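Local coordinates for N utilization substance protein B homolog (Thermotoga maritima, PDB 1TZV), which probably takes part in transcription antitermination, binding the boxA sequence of ribosomal RNA operons, and is probably required for transcription of rRNA genes, at residues 11-15 and 30-35; 81-85 and 122-127. All coordinates share one frame. Where two conformers were deposited one is given. Numbering follows the deposited sequence.

Contact 1 of 2, residues 11-15 and 30-35; sequences AVFKA and ILEEIL
Small residues let neighbouring helices approach closely, as this pair illustrates. Residues 11-15 are helical and 30-34 form the last turn or so of helix 27-34; the segment axes come within 9.0 Å, with a signed crossing angle of 132°. Ala15 lies over Leu31 (CA to CA 5.1 Å) and Ala11 over Ile34 (6.6 Å). Along 30-35, Ile30 (chi1 m, chi2 t) comes first, its CG2 3.9 Å from Ala15 CA. Leu31 has CB 4.0 Å from Ala15 CB; its CA-to-CB bond points sideways, but the t, p rotamer brings Leu31 CD1 to 3.8 Å from Ala11 O and 4.3 Å from Ala11 CB. This joins helices 5-19 and 27-34 of the N-terminal of NusB's two helical bundles; Val12 and Leu31 both reach Ile51 of helix 41-56. Ile34 (m, t) fills the space between the alanines, its CD1 3.5 Å from Ala15 N and its CG2 3.9 Å from Ala11 CB. Ile34 CG2 lies 3.6 Å from Lys14 NZ, which hydrogen-bonds to Tyr39 OH. At Leu35 a psi of 134° breaks the helix, although its N still bonds to Leu31 O (2.9 Å), and Leu35 CD2 lies 4.3 Å from Ala11 CB.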
ATOM      1  N   ALA A  11      -5.948  -5.796  -4.708  1.00 14.87           N
ATOM      2  CA  ALA A  11      -5.188  -6.844  -5.410  1.00 15.73           C
ATOM      3  C   ALA A  11      -3.691  -6.626  -5.155  1.00 13.66           C
ATOM      4  O   ALA A  11      -2.931  -7.586  -4.980  1.00 14.57           O
ATOM      5  CB  ALA A  11      -5.480  -6.809  -6.922  1.00 16.91           C
ATOM      6  N   VAL A  12      -3.266  -5.361  -5.161  1.00 14.22           N
ATOM      7  CA  VAL A  12      -1.873  -5.018  -4.885  1.00 13.61           C
ATOM      8  C   VAL A  12      -1.542  -5.476  -3.455  1.00 13.56           C
ATOM      9  O   VAL A  12      -0.518  -6.127  -3.216  1.00 14.04           O
ATOM     10  CB  VAL A  12      -1.646  -3.484  -5.036  1.00 13.98           C
ATOM     11  CG1 VAL A  12      -0.252  -3.135  -4.605  1.00 14.40           C
ATOM     12  CG2 VAL A  12      -1.869  -3.058  -6.483  1.00 15.49           C
ATOM     13  N   PHE A  13      -2.427  -5.147  -2.517  1.00 12.80           N
ATOM     14  CA  PHE A  13      -2.213  -5.553  -1.139  1.00 13.94           C
ATOM     15  C   PHE A  13      -2.139  -7.073  -1.026  1.00 12.83           C
ATOM     16  O   PHE A  13      -1.256  -7.585  -0.346  1.00 13.70           O
ATOM     17  CB  PHE A  13      -3.318  -5.031  -0.227  1.00 13.04           C
ATOM     18  CG  PHE A  13      -3.205  -5.558   1.170  1.00 13.01           C
ATOM     19  CD1 PHE A  13      -2.242  -5.056   2.032  1.00 13.72           C
ATOM     20  CD2 PHE A  13      -3.969  -6.635   1.575  1.00 13.79           C
ATOM     21  CE1 PHE A  13      -2.034  -5.642   3.291  1.00 14.81           C
ATOM     22  CE2 PHE A  13      -3.774  -7.229   2.826  1.00 15.96           C
ATOM     23  CZ  PHE A  13      -2.802  -6.729   3.681  1.00 16.99           C
ATOM     24  N   LYS A  14      -3.049  -7.793  -1.676  0.50 13.94           N
ATOM     25  CA  LYS A  14      -3.013  -9.249  -1.604  0.50 15.08           C
ATOM     26  C   LYS A  14      -1.708  -9.823  -2.134  0.50 14.21           C
ATOM     27  O   LYS A  14      -1.195 -10.799  -1.581  0.50 16.58           O
ATOM     28  CB  LYS A  14      -4.206  -9.847  -2.349  0.50 15.66           C
ATOM     29  CG  LYS A  14      -5.541  -9.545  -1.687  0.50 20.56           C
ATOM     30  CD  LYS A  14      -6.699 -10.213  -2.416  0.50 25.14           C
ATOM     31  CE  LYS A  14      -6.841  -9.683  -3.832  0.50 31.04           C
ATOM     32  NZ  LYS A  14      -7.882 -10.412  -4.600  0.50 36.19           N
ATOM     33  N   ALA A  15      -1.150  -9.230  -3.186  1.00 13.40           N
ATOM     34  CA  ALA A  15       0.120  -9.724  -3.718  1.00 13.54           C
ATOM     35  C   ALA A  15       1.222  -9.509  -2.672  1.00 13.83           C
ATOM     36  O   ALA A  15       2.039 -10.397  -2.432  1.00 15.25           O
ATOM     37  CB  ALA A  15       0.466  -9.019  -5.043  1.00 13.98           C
ATOM     38  N   ILE A  30       3.205 -13.231  -8.509  1.00 19.37           N
ATOM     39  CA  ILE A  30       2.135 -13.429  -7.546  1.00 18.39           C
ATOM     40  C   ILE A  30       0.935 -12.554  -7.932  1.00 16.64           C
ATOM     41  O   ILE A  30      -0.195 -13.011  -7.888  1.00 18.40           O
ATOM     42  CB  ILE A  30       2.602 -13.092  -6.124  1.00 18.32           C
ATOM     43  CG1 ILE A  30       3.652 -14.128  -5.692  1.00 18.76           C
ATOM     44  CG2 ILE A  30       1.418 -13.092  -5.174  1.00 20.47           C
ATOM     45  CD1 ILE A  30       4.283 -13.849  -4.342  1.00 20.22           C
ATOM     46  N   LEU A  31       1.185 -11.303  -8.325  1.00 16.00           N
ATOM     47  CA  LEU A  31       0.073 -10.436  -8.729  1.00 16.59           C
ATOM     48  C   LEU A  31      -0.662 -11.032  -9.929  1.00 17.60           C
ATOM     49  O   LEU A  31      -1.890 -10.982  -9.995  1.00 17.66           O
ATOM     50  CB  LEU A  31       0.557  -9.021  -9.075  1.00 17.32           C
ATOM     51  CG  LEU A  31      -0.550  -8.097  -9.609  1.00 16.21           C
ATOM     52  CD1 LEU A  31      -1.582  -7.827  -8.515  1.00 17.71           C
ATOM     53  CD2 LEU A  31       0.030  -6.793 -10.109  1.00 18.78           C
ATOM     54  N   GLU A  32       0.078 -11.600 -10.882  1.00 17.70           N
ATOM     55  CA  GLU A  32      -0.576 -12.197 -12.054  1.00 19.59           C
ATOM     56  C   GLU A  32      -1.526 -13.351 -11.713  1.00 21.67           C
ATOM     57  O   GLU A  32      -2.481 -13.610 -12.454  1.00 24.90           O
ATOM     58  CB  GLU A  32       0.463 -12.660 -13.082  1.00 24.63           C
ATOM     59  CG  GLU A  32       1.218 -11.508 -13.753  1.00 24.00           C
ATOM     60  CD  GLU A  32       0.302 -10.451 -14.353  1.00 23.34           C
ATOM     61  OE1 GLU A  32      -0.622 -10.793 -15.122  1.00 26.12           O
ATOM     62  OE2 GLU A  32       0.507  -9.260 -14.060  1.00 22.85           O
ATOM     63  N   GLU A  33      -1.285 -14.051 -10.609  1.00 20.69           N
ATOM     64  CA  GLU A  33      -2.174 -15.145 -10.205  1.00 23.61           C
ATOM     65  C   GLU A  33      -3.486 -14.560  -9.673  1.00 25.79           C
ATOM     66  O   GLU A  33      -4.561 -15.144  -9.830  1.00 26.04           O
ATOM     67  CB  GLU A  33      -1.551 -15.993  -9.095  1.00 22.36           C
ATOM     68  CG  GLU A  33      -0.236 -16.679  -9.440  1.00 34.26           C
ATOM     69  CD  GLU A  33       0.285 -17.518  -8.284  1.00 29.84           C
ATOM     70  OE1 GLU A  33      -0.214 -17.343  -7.150  1.00 34.33           O
ATOM     71  OE2 GLU A  33       1.195 -18.342  -8.506  1.00 39.79           O
ATOM     72  N   ILE A  34      -3.384 -13.393  -9.042  1.00 22.18           N
ATOM     73  CA  ILE A  34      -4.535 -12.706  -8.454  1.00 19.03           C
ATOM     74  C   ILE A  34      -5.385 -12.025  -9.519  1.00 24.00           C
ATOM     75  O   ILE A  34      -6.620 -12.091  -9.485  1.00 26.20           O
ATOM     76  CB  ILE A  34      -4.042 -11.660  -7.414  1.00 18.57           C
ATOM     77  CG1 ILE A  34      -3.448 -12.399  -6.212  1.00 19.16           C
ATOM     78  CG2 ILE A  34      -5.174 -10.746  -6.972  1.00 20.57           C
ATOM     79  CD1 ILE A  34      -2.521 -11.546  -5.377  1.00 17.38           C
ATOM     80  N   LEU A  35      -4.723 -11.368 -10.468  1.00 21.20           N
ATOM     81  CA  LEU A  35      -5.429 -10.687 -11.545  1.00 21.44           C
ATOM     82  C   LEU A  35      -6.043 -11.732 -12.473  1.00 28.63           C
ATOM     83  O   LEU A  35      -5.404 -12.718 -12.837  1.00 34.45           O
ATOM     84  CB  LEU A  35      -4.479  -9.777 -12.342  1.00 20.81           C
ATOM     85  CG  LEU A  35      -3.851  -8.618 -11.553  1.00 19.45           C
ATOM     86  CD1 LEU A  35      -2.845  -7.893 -12.430  1.00 19.76           C
ATOM     87  CD2 LEU A  35      -4.929  -7.653 -11.060  1.00 20.26           C
TER

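Contact 2 of 2, residues 81-85 and 122-127; sequences DRNVL and FVNGIL
Both segments are regular alpha-helix, 81-85 and 122-127 each continuing beyond its ends. Their axes approach to 10.7 Å and run roughly the same way, with a signed crossing angle of -35°; the nearest CA pair, Asp81 and Val123, is 7.0 Å apart. Backbone bonds such as Leu85 N to Asp81 O (3.0 Å) and Leu127 N to Val123 O (2.9 Å) hold each turn, whereas no hydrogen bond crosses between the helices. Branched and aromatic side chains fill the gap, and one knob-into-hole contact dominates. Leu85 (chi1 m, chi2 t) is the knob: its CA-to-CB bond points sideways, yet its end enters a hole formed by Phe122, Val123, Ile126 and Leu127, the last two both in the m, t rotamer that brings their ends to it. Leu85 CD1 lies 3.7 Å from Ile126 CD1 and 4.3 Å from Phe122 CE2, while Leu85 CD2 meets Leu127 CD2 at 3.8 Å and Val123 CG1 at 4.2 Å. One turn before Leu85, Asp81 brings OD1 to 3.9 Å from Val123 CG2, a polar group beside an otherwise apolar interface. Val84 (chi1 t) adds a valine pair, its CG1 4.0 Å from Val123 CG1. Within the C-terminal helical bundle of NusB the contact joins helix 79-94 to helix 117-134. Helix 100-114 packs against both, touching Val84 through Ile110, Val123 through Ala111 and Leu127 through Ala107, while Leu69 and Leu77 from loops meet Phe122, and helix 5-19 reaches Val84 through Phe13.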
ATOM      1  N   ASP A  81      -0.130  -4.708   8.580  1.00 12.89           N
ATOM      2  CA  ASP A  81       0.244  -3.318   8.802  1.00 14.32           C
ATOM      3  C   ASP A  81       1.491  -2.904   8.034  1.00 13.44           C
ATOM      4  O   ASP A  81       1.555  -1.794   7.493  1.00 14.18           O
ATOM      5  CB  ASP A  81       0.406  -3.071  10.298  1.00 13.46           C
ATOM      6  CG  ASP A  81      -0.909  -3.173  11.041  1.00 16.09           C
ATOM      7  OD1 ASP A  81      -1.969  -3.069  10.380  1.00 16.91           O
ATOM      8  OD2 ASP A  81      -0.860  -3.345  12.285  1.00 17.48           O
ATOM      9  N   ARG A  82       2.499  -3.762   7.976  1.00 13.78           N
ATOM     10  CA  ARG A  82       3.710  -3.440   7.236  1.00 12.96           C
ATOM     11  C   ARG A  82       3.398  -3.185   5.760  1.00 12.62           C
ATOM     12  O   ARG A  82       3.858  -2.192   5.155  1.00 14.14           O
ATOM     13  CB  ARG A  82       4.717  -4.609   7.360  1.00 12.79           C
ATOM     14  CG  ARG A  82       5.895  -4.553   6.368  1.00 14.56           C
ATOM     15  CD  ARG A  82       7.026  -5.538   6.719  1.00 14.73           C
ATOM     16  NE  ARG A  82       6.552  -6.914   6.819  1.00 14.77           N
ATOM     17  CZ  ARG A  82       6.264  -7.521   7.964  1.00 15.67           C
ATOM     18  NH1 ARG A  82       5.816  -8.763   7.935  1.00 17.20           N
ATOM     19  NH2 ARG A  82       6.460  -6.913   9.129  1.00 16.69           N
ATOM     20  N   ASN A  83       2.591  -4.052   5.167  1.00 13.24           N
ATOM     21  CA  ASN A  83       2.299  -3.893   3.751  1.00 13.45           C
ATOM     22  C   ASN A  83       1.272  -2.809   3.440  1.00 11.47           C
ATOM     23  O   ASN A  83       1.339  -2.194   2.366  1.00 12.93           O
ATOM     24  CB  ASN A  83       1.995  -5.262   3.160  1.00 12.64           C
ATOM     25  CG  ASN A  83       3.233  -6.133   3.143  1.00 12.39           C
ATOM     26  OD1 ASN A  83       3.366  -7.104   3.928  1.00 16.59           O
ATOM     27  ND2 ASN A  83       4.174  -5.766   2.336  1.00 11.44           N
ATOM     28  N   VAL A  84       0.358  -2.538   4.360  1.00 12.82           N
ATOM     29  CA  VAL A  84      -0.558  -1.419   4.151  1.00 13.28           C
ATOM     30  C   VAL A  84       0.313  -0.143   4.177  1.00 12.44           C
ATOM     31  O   VAL A  84       0.114   0.760   3.349  1.00 12.48           O
ATOM     32  CB  VAL A  84      -1.626  -1.331   5.265  1.00 13.30           C
ATOM     33  CG1 VAL A  84      -2.319   0.064   5.246  1.00 14.23           C
ATOM     34  CG2 VAL A  84      -2.661  -2.413   5.044  1.00 14.94           C
ATOM     35  N   LEU A  85       1.267  -0.039   5.091  1.00 12.24           N
ATOM     36  CA  LEU A  85       2.112   1.152   5.138  1.00 13.61           C
ATOM     37  C   LEU A  85       2.949   1.282   3.873  1.00 12.31           C
ATOM     38  O   LEU A  85       3.097   2.381   3.322  1.00 13.34           O
ATOM     39  CB  LEU A  85       2.992   1.141   6.395  1.00 14.01           C
ATOM     40  CG  LEU A  85       2.216   1.377   7.700  1.00 13.70           C
ATOM     41  CD1 LEU A  85       3.161   1.175   8.892  1.00 15.91           C
ATOM     42  CD2 LEU A  85       1.616   2.793   7.742  1.00 15.13           C
ATOM     43  N   PHE A 122      -3.469   2.941  14.477  1.00 16.13           N
ATOM     44  CA  PHE A 122      -2.027   2.953  14.385  1.00 16.63           C
ATOM     45  C   PHE A 122      -1.560   3.399  12.995  1.00 16.90           C
ATOM     46  O   PHE A 122      -0.697   4.282  12.864  1.00 17.46           O
ATOM     47  CB  PHE A 122      -1.483   1.569  14.678  1.00 17.72           C
ATOM     48  CG  PHE A 122      -0.028   1.435  14.389  1.00 19.46           C
ATOM     49  CD1 PHE A 122       0.913   1.945  15.271  1.00 24.17           C
ATOM     50  CD2 PHE A 122       0.402   0.825  13.219  1.00 21.87           C
ATOM     51  CE1 PHE A 122       2.276   1.839  14.991  1.00 28.66           C
ATOM     52  CE2 PHE A 122       1.754   0.712  12.927  1.00 21.98           C
ATOM     53  CZ  PHE A 122       2.693   1.227  13.828  1.00 22.04           C
ATOM     54  N   VAL A 123      -2.133   2.774  11.976  0.50 15.16           N
ATOM     55  CA  VAL A 123      -1.817   3.090  10.592  0.50 16.26           C
ATOM     56  C   VAL A 123      -2.125   4.560  10.304  0.50 17.32           C
ATOM     57  O   VAL A 123      -1.323   5.259   9.683  0.50 17.51           O
ATOM     58  CB  VAL A 123      -2.639   2.197   9.626  0.50 15.65           C
ATOM     59  CG1 VAL A 123      -2.546   2.723   8.204  0.50 16.73           C
ATOM     60  CG2 VAL A 123      -2.135   0.764   9.691  0.50 23.42           C
ATOM     61  N   ASN A 124      -3.275   5.027  10.787  1.00 16.60           N
ATOM     62  CA  ASN A 124      -3.738   6.399  10.557  1.00 17.94           C
ATOM     63  C   ASN A 124      -2.680   7.367  11.096  1.00 16.30           C
ATOM     64  O   ASN A 124      -2.309   8.346  10.427  1.00 17.31           O
ATOM     65  CB  ASN A 124      -5.070   6.607  11.291  1.00 18.26           C
ATOM     66  CG  ASN A 124      -5.786   7.909  10.912  1.00 31.44           C
ATOM     67  OD1 ASN A 124      -6.894   8.166  11.387  1.00 28.57           O
ATOM     68  ND2 ASN A 124      -5.172   8.723  10.063  1.00 27.68           N
ATOM     69  N   GLY A 125      -2.179   7.092  12.290  1.00 15.79           N
ATOM     70  CA  GLY A 125      -1.198   7.976  12.903  1.00 17.40           C
ATOM     71  C   GLY A 125       0.099   8.063  12.122  1.00 17.97           C
ATOM     72  O   GLY A 125       0.644   9.169  11.895  1.00 18.85           O
ATOM     73  N   ILE A 126       0.620   6.916  11.702  0.50 16.88           N
ATOM     74  CA  ILE A 126       1.859   6.911  10.942  0.50 16.80           C
ATOM     75  C   ILE A 126       1.684   7.610   9.597  0.50 15.83           C
ATOM     76  O   ILE A 126       2.503   8.449   9.207  0.50 17.59           O
ATOM     77  CB  ILE A 126       2.352   5.479  10.683  0.50 15.42           C
ATOM     78  CG1 ILE A 126       2.637   4.790  12.015  0.50 20.16           C
ATOM     79  CG2 ILE A 126       3.595   5.492   9.810  0.50 16.92           C
ATOM     80  CD1 ILE A 126       3.152   3.413  11.840  0.50 30.96           C
ATOM     81  N   LEU A 127       0.625   7.270   8.882  1.00 14.78           N
ATOM     82  CA  LEU A 127       0.402   7.890   7.581  1.00 16.46           C
ATOM     83  C   LEU A 127       0.139   9.395   7.648  1.00 17.70           C
ATOM     84  O   LEU A 127       0.583  10.124   6.752  1.00 17.48           O
ATOM     85  CB  LEU A 127      -0.714   7.186   6.826  1.00 15.31           C
ATOM     86  CG  LEU A 127      -0.393   5.734   6.416  1.00 15.35           C
ATOM     87  CD1 LEU A 127      -1.607   5.135   5.756  1.00 15.21           C
ATOM     88  CD2 LEU A 127       0.804   5.673   5.465  1.00 16.35           C
TER

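How the contacts relate
Contact 1 closes before contact 2 opens, so the two come in series along a single chain that is helical wherever it is regular. Their centres are 20 Å apart on opposite sides of the chain's centre: contact 1 pairs two helices near the N-terminus, contact 2 two from the C-terminal half. They share no helix, but Phe13, whose CA-to-CB bond points away from 30-35, bridges them. Phe13 CE1 lies 3.7 Å from Val84 CG2 and 4.0 Å from Asn83 CB. Helix 5-19 thus takes part in the N-terminal pair and, through Phe13, in the interface between the N-terminal and C-terminal bundles.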